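Long-range contacts in beta-1,3-1,4-glucanase (Caldicellulosiruptor sp. F32, PDB 5H4R), which hydrolyses mixed-linkage beta-1,3-1,4-glucans such as lichenan, as a lichenase of glycoside hydrolase family 5: residues P100-N105 with H141-P146; E184-P189 with M238-A243; L53-D58 with T74-V79. The protein carries 1 engineered substitution. All coordinates share one frame; numbering follows the deposited sequence.

Contact 1. Residues P100-N105 with H141-P146; sequences PVSWHN and HHDIMP. With BGC (beta-D-glucopyranose), chain B; BGC (beta-D-glucopyranose), chain C.
H141 meets V101 and P100. Its backbone N donates to V101 O at 2.8 Å. Its ring takes P100 CB over one face, near the rim. That CB lies 3.6 Å from the centroid of the H141 ring, a CH-pi contact. The ring has a partner at each nitrogen: ND1 is bonded to N139, and NE2 forms a hydrogen bond with O3 of the chain B glucose at 3.0 Å (168°). H142 N donates to S102 OG at 2.8 Å. S102 has OG beside its own backbone N (chi1 -63°), and this hydroxyl is also bonded to D58 O. The H142 ring brings CE1 close to hydroxyls of two sugars, O3 in chain B and O6 in chain C. The two loops follow strands 96-99 and 135-139, neighbours in the (beta/alpha)8 barrel, and so lie at the strand ends that carry the active site of such enzymes. D143 grips the other loop with both oxygens. OD2 accepts W103 N at 2.9 Å on its syn lone pair and is also bonded to Y162 OH. D143 OD1 accepts H104 N at 3.0 Å and H104 ND1 at 2.7 Å, both from the same face of the carboxylate. The H104 ring stands nearly upright to that carboxylate, the planes 82° apart. An alanine in place of D143 would probably leave W103 N, H104 N and H104 ND1 without their acceptor and the H104 ring freer to turn. M145, bent at its thioether, sets SD over the centre of the H104 ring, 3.7 Å from the centroid.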
loop_
_atom_site.group_PDB
_atom_site.type_symbol
_atom_site.label_atom_id
_atom_site.label_comp_id
_atom_site.label_asym_id
_atom_site.label_seq_id
_atom_site.Cartn_x
_atom_site.Cartn_y
_atom_site.Cartn_z
ATOM N N PRO A 100 6.393 3.737 -0.809
ATOM C CA PRO A 100 6.909 2.655 0.040
ATOM C C PRO A 100 8.402 2.817 0.238
ATOM O O PRO A 100 9.139 3.156 -0.697
ATOM C CB PRO A 100 6.568 1.393 -0.758
ATOM C CG PRO A 100 6.526 1.852 -2.191
ATOM C CD PRO A 100 5.979 3.258 -2.138
ATOM N N VAL A 101 8.859 2.575 1.467
ATOM C CA VAL A 101 10.271 2.753 1.795
ATOM C C VAL A 101 10.776 1.514 2.521
ATOM O O VAL A 101 10.232 1.135 3.565
ATOM C CB VAL A 101 10.524 3.993 2.665
ATOM C CG1 VAL A 101 12.020 4.132 2.906
ATOM C CG2 VAL A 101 9.965 5.237 1.983
ATOM N N SER A 102 11.866 0.950 2.030
ATOM C CA SER A 102 12.582 -0.077 2.780
ATOM C C SER A 102 13.752 0.594 3.483
ATOM O O SER A 102 14.583 1.235 2.834
ATOM C CB SER A 102 13.054 -1.200 1.868
ATOM O OG SER A 102 11.926 -1.836 1.306
ATOM N N TRP A 103 13.812 0.451 4.810
ATOM C CA TRP A 103 14.817 1.162 5.601
ATOM C C TRP A 103 16.017 0.314 6.002
ATOM O O TRP A 103 17.036 0.887 6.413
ATOM C CB TRP A 103 14.194 1.736 6.887
ATOM C CG TRP A 103 12.956 2.551 6.660
ATOM C CD1 TRP A 103 11.667 2.096 6.635
ATOM C CD2 TRP A 103 12.892 3.966 6.364
ATOM N NE1 TRP A 103 10.809 3.135 6.356
ATOM C CE2 TRP A 103 11.536 4.289 6.186
ATOM C CE3 TRP A 103 13.854 4.982 6.232
ATOM C CZ2 TRP A 103 11.108 5.570 5.896
ATOM C CZ3 TRP A 103 13.425 6.257 5.921
ATOM C CH2 TRP A 103 12.046 6.543 5.777
ATOM N N HIS A 104 15.919 -1.020 5.938
ATOM C CA HIS A 104 16.928 -1.845 6.607
ATOM C C HIS A 104 18.302 -1.770 5.953
ATOM O O HIS A 104 19.298 -2.075 6.631
ATOM C CB HIS A 104 16.461 -3.307 6.716
ATOM C CG HIS A 104 16.592 -4.108 5.456
ATOM N ND1 HIS A 104 15.541 -4.289 4.580
ATOM C CD2 HIS A 104 17.627 -4.818 4.952
ATOM C CE1 HIS A 104 15.932 -5.057 3.580
ATOM N NE2 HIS A 104 17.192 -5.398 3.782
ATOM N N ASN A 105 18.406 -1.370 4.676
ATOM C CA ASN A 105 19.713 -1.156 4.066
ATOM C C ASN A 105 20.256 0.229 4.342
ATOM O O ASN A 105 21.291 0.599 3.770
ATOM C CB ASN A 105 19.664 -1.371 2.546
ATOM C CG ASN A 105 19.342 -2.793 2.163
ATOM O OD1 ASN A 105 18.362 -3.039 1.458
ATOM N ND2 ASN A 105 20.159 -3.739 2.609
ATOM N N HIS A 141 8.594 -1.022 4.349
ATOM C CA HIS A 141 8.231 -1.926 3.270
ATOM C C HIS A 141 8.991 -3.240 3.400
ATOM O O HIS A 141 8.600 -4.091 4.228
ATOM C CB HIS A 141 8.401 -1.207 1.927
ATOM C CG HIS A 141 7.508 -1.745 0.867
ATOM N ND1 HIS A 141 6.165 -1.421 0.787
ATOM C CD2 HIS A 141 7.756 -2.616 -0.144
ATOM C CE1 HIS A 141 5.638 -2.053 -0.248
ATOM N NE2 HIS A 141 6.584 -2.773 -0.834
ATOM N N HIS A 142 10.032 -3.493 2.592
ATOM C CA HIS A 142 10.699 -4.807 2.531
ATOM C C HIS A 142 11.755 -4.940 3.625
ATOM O O HIS A 142 12.936 -5.172 3.360
ATOM C CB HIS A 142 11.365 -5.073 1.186
ATOM C CG HIS A 142 10.445 -5.180 0.018
ATOM N ND1 HIS A 142 9.328 -5.992 -0.003
ATOM C CD2 HIS A 142 10.516 -4.608 -1.212
ATOM C CE1 HIS A 142 8.733 -5.886 -1.182
ATOM N NE2 HIS A 142 9.444 -5.063 -1.937
ATOM N N ASP A 143 11.290 -4.833 4.871
ATOM C CA ASP A 143 12.107 -4.972 6.066
ATOM C C ASP A 143 11.661 -6.160 6.914
ATOM O O ASP A 143 11.895 -6.190 8.122
ATOM C CB ASP A 143 12.057 -3.699 6.909
ATOM C CG ASP A 143 12.685 -2.496 6.220
ATOM O OD1 ASP A 143 13.500 -2.682 5.306
ATOM O OD2 ASP A 143 12.404 -1.355 6.652
ATOM N N ILE A 144 11.038 -7.167 6.303
ATOM C CA ILE A 144 10.430 -8.261 7.056
ATOM C C ILE A 144 11.476 -9.373 7.135
ATOM O O ILE A 144 11.554 -10.263 6.284
ATOM C CB ILE A 144 9.115 -8.721 6.432
ATOM C CG1 ILE A 144 8.210 -7.514 6.132
ATOM C CG2 ILE A 144 8.422 -9.740 7.348
ATOM C CD1 ILE A 144 7.829 -6.658 7.348
ATOM N N MET A 145 12.289 -9.323 8.185
ATOM C CA MET A 145 13.357 -10.292 8.380
ATOM C C MET A 145 13.764 -10.271 9.845
ATOM O O MET A 145 13.671 -9.226 10.501
ATOM C CB MET A 145 14.551 -9.975 7.467
ATOM C CG MET A 145 14.843 -8.512 7.311
ATOM S SD MET A 145 15.787 -8.092 5.806
ATOM C CE MET A 145 17.286 -8.931 6.244
ATOM N N PRO A 146 14.222 -11.394 10.381
ATOM C CA PRO A 146 14.707 -11.398 11.759
ATOM C C PRO A 146 15.805 -10.356 11.946
ATOM O O PRO A 146 16.685 -10.195 11.107
ATOM C CB PRO A 146 15.227 -12.829 11.943
ATOM C CG PRO A 146 14.438 -13.635 10.943
ATOM C CD PRO A 146 14.307 -12.730 9.760
HETATM C C2 BGC B . 4.380 -5.835 -2.329
HETATM C C3 BGC B . 5.071 -5.100 -3.463
HETATM C C4 BGC B . 5.103 -6.043 -4.653
HETATM C C5 BGC B . 3.659 -6.105 -5.148
HETATM C C6 BGC B . 3.503 -7.033 -6.358
HETATM C C1 BGC B . 3.248 -6.771 -2.791
HETATM O O2 BGC B . 3.922 -4.886 -1.342
HETATM O O3 BGC B . 6.384 -4.775 -3.018
HETATM O O4 BGC B . 5.935 -5.468 -5.655
HETATM O O5 BGC B . 2.768 -6.526 -4.114
HETATM O O6 BGC B . 4.067 -8.332 -6.152
HETATM C C2 BGC C . 7.327 -5.774 -7.553
HETATM C C3 BGC C . 8.381 -6.690 -8.158
HETATM C C4 BGC C . 9.524 -6.871 -7.161
HETATM C C5 BGC C . 8.977 -7.341 -5.810
HETATM C C6 BGC C . 10.056 -7.419 -4.742
HETATM C C1 BGC C . 6.871 -6.359 -6.227
HETATM O O2 BGC C . 6.226 -5.665 -8.464
HETATM O O3 BGC C . 8.842 -6.062 -9.364
HETATM O O4 BGC C . 10.360 -7.924 -7.668
HETATM O O5 BGC C . 7.999 -6.440 -5.354
HETATM O O6 BGC C . 9.526 -8.102 -3.583
#

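Contact 2. Residues E184-P189 with M238-A243; sequences EAVNQP and MVPGYA. Engineered in segment 184-189: Q188 (natural residue Glu). With BGC (beta-D-glucopyranose), chain D; BGC (beta-D-glucopyranose), chain B.
E184 and M238 lie on the same face of the sheet, and their side chains cross at a slant. The extended E184 chain brings OE1 to 3.6 Å from M238 CE. The carboxylate turns to R98, with which OE2 forms a salt bridge. Just past strand 181-184, A185 N donates to M238 O at 2.9 Å and continues the parallel pairing with strand 237-240. The P240 ring takes the middle of the contact. Its CG lies 3.3 Å from V186 O. V186 CG1 meets the same P240 CG at 3.9 Å, the two side chains at about a right angle. The P189 ring crosses P240 at a slant, with its CD against P240 CG. P189 O then receives A243 N at 2.7 Å and sits over one face of the Y242 ring, towards the rim. N187 and Q188 turn their amides to the sugar. N187 has CG anti to its backbone N (chi1 177°), and ND2 donates to O2 of the chain B glucose at 3.0 Å, while OD1 is bonded to R98. Q188, engineered in place of the natural glutamate, runs out straight with its CG against A243 O. Its NE2 donates to O4 of the chain D glucose at 3.1 Å, and its OE1 is bonded to H272. That O4 is the bridging oxygen between the chain D and chain B sugars. The natural sequence here would be Asn-Glu-Pro just after the fourth barrel strand, the family 5 motif whose glutamate is the general acid/base, consistent with this site.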
loop_
_atom_site.group_PDB
_atom_site.type_symbol
_atom_site.label_atom_id
_atom_site.label_comp_id
_atom_site.label_asym_id
_atom_site.label_seq_id
_atom_site.Cartn_x
_atom_site.Cartn_y
_atom_site.Cartn_z
ATOM N N GLU A 184 1.887 4.609 7.435
ATOM C CA GLU A 184 1.444 3.216 7.352
ATOM C C GLU A 184 2.454 2.338 8.080
ATOM O O GLU A 184 3.616 2.287 7.676
ATOM C CB GLU A 184 1.322 2.796 5.874
ATOM C CG GLU A 184 1.013 1.318 5.655
ATOM C CD GLU A 184 1.176 0.906 4.198
ATOM O OE1 GLU A 184 0.528 1.535 3.333
ATOM O OE2 GLU A 184 2.003 -0.007 3.901
ATOM N N ALA A 185 2.002 1.620 9.116
ATOM C CA ALA A 185 2.904 0.992 10.078
ATOM C C ALA A 185 3.972 0.156 9.399
ATOM O O ALA A 185 5.163 0.226 9.734
ATOM C CB ALA A 185 2.090 0.115 11.023
ATOM N N VAL A 186 3.529 -0.705 8.490
ATOM C CA VAL A 186 4.372 -1.712 7.868
ATOM C C VAL A 186 3.550 -2.215 6.696
ATOM O O VAL A 186 2.317 -2.096 6.700
ATOM C CB VAL A 186 4.720 -2.841 8.877
ATOM C CG1 VAL A 186 3.492 -3.542 9.395
ATOM C CG2 VAL A 186 5.690 -3.842 8.263
ATOM N N ASN A 187 4.227 -2.776 5.701
ATOM C CA ASN A 187 3.605 -3.159 4.441
ATOM C C ASN A 187 2.856 -4.484 4.537
ATOM O O ASN A 187 1.624 -4.497 4.619
ATOM C CB ASN A 187 4.704 -3.190 3.369
ATOM C CG ASN A 187 4.216 -3.629 2.049
ATOM O OD1 ASN A 187 3.220 -3.116 1.550
ATOM N ND2 ASN A 187 4.927 -4.575 1.430
ATOM N N GLN A 188 3.577 -5.600 4.564
ATOM C CA GLN A 188 2.963 -6.935 4.526
ATOM C C GLN A 188 3.618 -7.796 5.602
ATOM O O GLN A 188 4.392 -8.719 5.321
ATOM C CB GLN A 188 3.070 -7.567 3.138
ATOM C CG GLN A 188 2.244 -6.814 2.155
ATOM C CD GLN A 188 2.192 -7.388 0.768
ATOM O OE1 GLN A 188 1.202 -7.177 0.072
ATOM N NE2 GLN A 188 3.262 -8.045 0.330
ATOM N N PRO A 189 3.316 -7.521 6.863
ATOM C CA PRO A 189 3.984 -8.241 7.956
ATOM C C PRO A 189 3.582 -9.706 7.946
ATOM O O PRO A 189 2.397 -10.033 7.884
ATOM C CB PRO A 189 3.486 -7.522 9.217
ATOM C CG PRO A 189 2.176 -6.972 8.837
ATOM C CD PRO A 189 2.275 -6.605 7.353
ATOM N N MET A 238 -2.319 4.203 9.042
ATOM C CA MET A 238 -2.789 2.970 8.431
ATOM C C MET A 238 -2.125 1.775 9.095
ATOM O O MET A 238 -0.919 1.801 9.341
ATOM C CB MET A 238 -2.487 2.976 6.925
ATOM C CG MET A 238 -3.387 3.889 6.105
ATOM S SD MET A 238 -2.816 4.131 4.391
ATOM C CE MET A 238 -2.925 2.452 3.731
ATOM N N VAL A 239 -2.915 0.724 9.363
ATOM C CA VAL A 239 -2.362 -0.498 9.938
ATOM C C VAL A 239 -2.894 -1.689 9.163
ATOM O O VAL A 239 -4.097 -1.747 8.857
ATOM C CB VAL A 239 -2.700 -0.661 11.425
ATOM C CG1 VAL A 239 -1.999 0.418 12.240
ATOM C CG2 VAL A 239 -4.201 -0.649 11.639
ATOM N N PRO A 240 -2.028 -2.652 8.847
ATOM C CA PRO A 240 -2.474 -3.895 8.206
ATOM C C PRO A 240 -2.638 -5.018 9.211
ATOM O O PRO A 240 -2.114 -4.935 10.329
ATOM C CB PRO A 240 -1.304 -4.207 7.257
ATOM C CG PRO A 240 -0.148 -3.816 8.064
ATOM C CD PRO A 240 -0.557 -2.583 8.846
ATOM N N GLY A 241 -3.275 -6.101 8.758
ATOM C CA GLY A 241 -3.141 -7.403 9.369
ATOM C C GLY A 241 -2.104 -8.256 8.648
ATOM O O GLY A 241 -1.328 -7.787 7.818
ATOM N N TYR A 242 -2.093 -9.537 8.994
ATOM C CA TYR A 242 -1.107 -10.455 8.446
ATOM C C TYR A 242 -1.081 -10.395 6.920
ATOM O O TYR A 242 -2.109 -10.543 6.258
ATOM C CB TYR A 242 -1.408 -11.875 8.931
ATOM C CG TYR A 242 -0.288 -12.849 8.666
ATOM C CD1 TYR A 242 -0.184 -13.511 7.435
ATOM C CD2 TYR A 242 0.684 -13.093 9.630
ATOM C CE1 TYR A 242 0.873 -14.384 7.197
ATOM C CE2 TYR A 242 1.733 -13.958 9.409
ATOM C CZ TYR A 242 1.817 -14.615 8.200
ATOM O OH TYR A 242 2.861 -15.459 7.996
ATOM N N ALA A 243 0.117 -10.168 6.378
ATOM C CA ALA A 243 0.386 -10.122 4.941
ATOM C C ALA A 243 -0.410 -9.032 4.230
ATOM O O ALA A 243 -0.474 -9.021 2.996
ATOM C CB ALA A 243 0.128 -11.487 4.287
HETATM C C2 BGC D . 3.216 -11.574 -3.882
HETATM C C3 BGC D . 3.957 -10.329 -3.399
HETATM C C4 BGC D . 2.994 -9.146 -3.277
HETATM C C5 BGC D . 1.816 -9.547 -2.382
HETATM C C6 BGC D . 0.594 -8.620 -2.434
HETATM C C1 BGC D . 2.067 -11.891 -2.923
HETATM O O1 BGC D . 1.259 -12.995 -3.373
HETATM O O2 BGC D . 4.164 -12.648 -3.958
HETATM O O3 BGC D . 4.992 -10.001 -4.326
HETATM O O4 BGC D . 3.801 -8.090 -2.715
HETATM O O5 BGC D . 1.246 -10.739 -2.888
HETATM O O6 BGC D . -0.541 -9.218 -1.749
HETATM C C2 BGC B . 4.380 -5.835 -2.329
HETATM C C3 BGC B . 5.071 -5.100 -3.463
HETATM C C4 BGC B . 5.103 -6.043 -4.653
HETATM C C5 BGC B . 3.659 -6.105 -5.148
HETATM C C6 BGC B . 3.503 -7.033 -6.358
HETATM C C1 BGC B . 3.248 -6.771 -2.791
HETATM O O2 BGC B . 3.922 -4.886 -1.342
HETATM O O3 BGC B . 6.384 -4.775 -3.018
HETATM O O4 BGC B . 5.935 -5.468 -5.655
HETATM O O5 BGC B . 2.768 -6.526 -4.114
HETATM O O6 BGC B . 4.067 -8.332 -6.152
#

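Contact 3. Residues L53-D58 with T74-V79; sequences LGNTFD and TAWCGV. With BGC (beta-D-glucopyranose), chain C; BGC (beta-D-glucopyranose), chain E.
N55 meets W76 at the edge of the indole. Its OD1 is 3.5 Å from W76 CE3, close to the ring plane, and amide and ring planes are 70° apart. W76 has CG beside its own backbone N (chi1 -70°), which brings the CE3 edge to N55. The same amide binds the glycan: N55 ND2 donates to O3 of the chain C glucose at 2.9 Å. It also gives a hydrogen to water 2, which returns a weak bond to W76 O. W76 offers one indole face to the chain E glucose, whose C5 lies 3.6 Å above the ring plane, over its centre. The tryptophan is thus a sugar-stacking platform, as in many glycoside hydrolases. The loop 53-58 follows the first strand of the (beta/alpha)8 barrel, and 74-79 runs on from the short helix 72-75. Together they line the outer part of the glycan cleft. Next outward, water 1 joins the backbones, accepting from W76 N at 2.8 Å and lying 2.7 Å from N55 O. C77 packs CB against that same N55 O, with CB to O 3.4 Å, and sets SG beside T56 OG1. D58 holds the turn that carries N55. Its OD2 accepts N55 N on the syn lone pair, and D58 OD1 accepts T56 N at 2.7 Å from above the carboxylate plane. T56 OG1 donates to G54 O. R377 binds both of these oxygens, and W360 packs on N55 and D58.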
loop_
_atom_site.group_PDB
_atom_site.type_symbol
_atom_site.label_atom_id
_atom_site.label_comp_id
_atom_site.label_asym_id
_atom_site.label_seq_id
_atom_site.Cartn_x
_atom_site.Cartn_y
_atom_site.Cartn_z
ATOM N N LEU A 53 4.640 4.809 -6.016
ATOM C CA LEU A 53 6.024 4.934 -6.482
ATOM C C LEU A 53 6.734 3.602 -6.203
ATOM O O LEU A 53 7.575 3.461 -5.314
ATOM C CB LEU A 53 6.682 6.109 -5.776
ATOM C CG LEU A 53 8.055 6.520 -6.313
ATOM C CD1 LEU A 53 7.949 7.095 -7.706
ATOM C CD2 LEU A 53 8.685 7.496 -5.353
ATOM N N GLY A 54 6.327 2.581 -6.957
ATOM C CA GLY A 54 6.782 1.242 -6.685
ATOM C C GLY A 54 8.191 0.966 -7.180
ATOM O O GLY A 54 8.693 1.571 -8.131
ATOM N N ASN A 55 8.829 -0.011 -6.537
ATOM C CA ASN A 55 10.193 -0.428 -6.881
ATOM C C ASN A 55 11.170 0.750 -6.885
ATOM O O ASN A 55 12.117 0.794 -7.677
ATOM C CB ASN A 55 10.218 -1.163 -8.220
ATOM C CG ASN A 55 9.826 -2.642 -8.079
ATOM O OD1 ASN A 55 9.388 -3.090 -7.022
ATOM N ND2 ASN A 55 10.004 -3.399 -9.151
ATOM N N THR A 56 10.971 1.677 -5.944
ATOM C CA THR A 56 11.767 2.888 -5.844
ATOM C C THR A 56 12.467 2.852 -4.498
ATOM O O THR A 56 13.469 2.149 -4.353
ATOM C CB THR A 56 10.881 4.105 -6.110
ATOM O OG1 THR A 56 10.185 3.867 -7.354
ATOM C CG2 THR A 56 11.718 5.366 -6.231
ATOM N N PHE A 57 12.025 3.637 -3.497
ATOM C CA PHE A 57 12.671 3.594 -2.179
ATOM C C PHE A 57 12.463 2.272 -1.452
ATOM O O PHE A 57 13.125 2.025 -0.430
ATOM C CB PHE A 57 12.152 4.740 -1.323
ATOM C CG PHE A 57 12.522 6.084 -1.873
ATOM C CD1 PHE A 57 13.821 6.549 -1.775
ATOM C CD2 PHE A 57 11.597 6.853 -2.522
ATOM C CE1 PHE A 57 14.175 7.812 -2.278
ATOM C CE2 PHE A 57 11.937 8.073 -3.051
ATOM C CZ PHE A 57 13.229 8.560 -2.927
ATOM N N ASP A 58 11.589 1.418 -1.971
ATOM C CA ASP A 58 11.357 0.082 -1.432
ATOM C C ASP A 58 12.355 -0.968 -1.915
ATOM O O ASP A 58 12.393 -2.071 -1.363
ATOM C CB ASP A 58 9.933 -0.407 -1.757
ATOM C CG ASP A 58 9.483 -0.114 -3.195
ATOM O OD1 ASP A 58 9.623 1.038 -3.676
ATOM O OD2 ASP A 58 8.974 -1.062 -3.841
ATOM N N THR A 74 17.023 3.852 -7.475
ATOM C CA THR A 74 16.906 3.570 -8.899
ATOM C C THR A 74 17.361 2.174 -9.285
ATOM O O THR A 74 17.299 1.817 -10.465
ATOM C CB THR A 74 17.695 4.614 -9.696
ATOM O OG1 THR A 74 19.067 4.647 -9.262
ATOM C CG2 THR A 74 17.081 5.973 -9.471
ATOM N N ALA A 75 17.785 1.365 -8.318
ATOM C CA ALA A 75 18.316 0.044 -8.638
ATOM C C ALA A 75 17.305 -0.825 -9.385
ATOM O O ALA A 75 17.688 -1.658 -10.217
ATOM C CB ALA A 75 18.754 -0.663 -7.361
ATOM N N TRP A 76 16.025 -0.711 -9.042
ATOM C CA TRP A 76 14.983 -1.497 -9.666
ATOM C C TRP A 76 14.230 -0.720 -10.741
ATOM O O TRP A 76 14.060 -1.237 -11.849
ATOM C CB TRP A 76 14.014 -2.026 -8.596
ATOM C CG TRP A 76 14.607 -3.097 -7.689
ATOM C CD1 TRP A 76 15.864 -3.631 -7.738
ATOM C CD2 TRP A 76 13.942 -3.738 -6.592
ATOM N NE1 TRP A 76 16.014 -4.586 -6.758
ATOM C CE2 TRP A 76 14.852 -4.660 -6.031
ATOM C CE3 TRP A 76 12.667 -3.616 -6.026
ATOM C CZ2 TRP A 76 14.524 -5.455 -4.937
ATOM C CZ3 TRP A 76 12.348 -4.407 -4.940
ATOM C CH2 TRP A 76 13.265 -5.312 -4.412
ATOM N N CYS A 77 13.808 0.520 -10.464
ATOM C CA CYS A 77 12.971 1.249 -11.417
ATOM C C CYS A 77 13.782 1.964 -12.484
ATOM O O CYS A 77 13.231 2.294 -13.544
ATOM C CB CYS A 77 12.098 2.272 -10.686
ATOM S SG CYS A 77 13.013 3.626 -9.915
ATOM N N GLY A 78 15.070 2.203 -12.229
ATOM C CA GLY A 78 16.002 2.720 -13.204
ATOM C C GLY A 78 15.944 4.204 -13.479
ATOM O O GLY A 78 16.637 4.660 -14.405
ATOM N N VAL A 79 15.108 4.965 -12.778
ATOM C CA VAL A 79 14.904 6.382 -13.090
ATOM C C VAL A 79 14.758 7.144 -11.784
ATOM O O VAL A 79 13.935 6.785 -10.949
ATOM C CB VAL A 79 13.646 6.607 -13.963
ATOM C CG1 VAL A 79 13.465 8.090 -14.300
ATOM C CG2 VAL A 79 13.688 5.783 -15.246
HETATM C C2 BGC C . 7.327 -5.774 -7.553
HETATM C C3 BGC C . 8.381 -6.690 -8.158
HETATM C C4 BGC C . 9.524 -6.871 -7.161
HETATM C C5 BGC C . 8.977 -7.341 -5.810
HETATM C C6 BGC C . 10.056 -7.419 -4.742
HETATM C C1 BGC C . 6.871 -6.359 -6.227
HETATM O O2 BGC C . 6.226 -5.665 -8.464
HETATM O O3 BGC C . 8.842 -6.062 -9.364
HETATM O O4 BGC C . 10.360 -7.924 -7.668
HETATM O O5 BGC C . 7.999 -6.440 -5.354
HETATM O O6 BGC C . 9.526 -8.102 -3.583
HETATM C C2 BGC E . 12.479 -8.924 -8.002
HETATM C C3 BGC E . 13.977 -8.688 -8.186
HETATM C C4 BGC E . 14.152 -7.668 -9.289
HETATM C C5 BGC E . 13.301 -6.418 -8.998
HETATM C C6 BGC E . 13.482 -5.373 -10.080
HETATM C C1 BGC E . 11.727 -7.607 -7.797
HETATM O O2 BGC E . 12.339 -9.763 -6.861
HETATM O O3 BGC E . 14.614 -9.928 -8.558
HETATM O O4 BGC E . 15.534 -7.333 -9.309
HETATM O O5 BGC E . 11.928 -6.808 -8.953
HETATM O O6 BGC E . 13.061 -5.943 -11.309
HETATM O O HOH W 1 14.773 1.034 -7.221
HETATM O O HOH W 2 10.927 -1.997 -11.629
#

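In the fold
Contact 3 comes first along the chain, then contact 1, then contact 2, each closing before the next opens. All three lie at the C-terminal ends of strands of one eight-stranded parallel barrel. They involve the segments at or after strands 50-53, 96-99, 135-139, 181-184 and 237-240, the first five in order. Centres of contacts 1 and 2 are about 12 Å apart, those of 1 and 3 about 14 Å, and those of 2 and 3 about 21 Å. Contact 1 touches both others; contacts 2 and 3 do not meet. They share the tetrasaccharide: contacts 1 and 2 both touch the chain B glucose, contacts 1 and 3 the chain C glucose. In the order 2, 1, 3 they therefore follow the cleft from the likely cleavage point to the outer sugar.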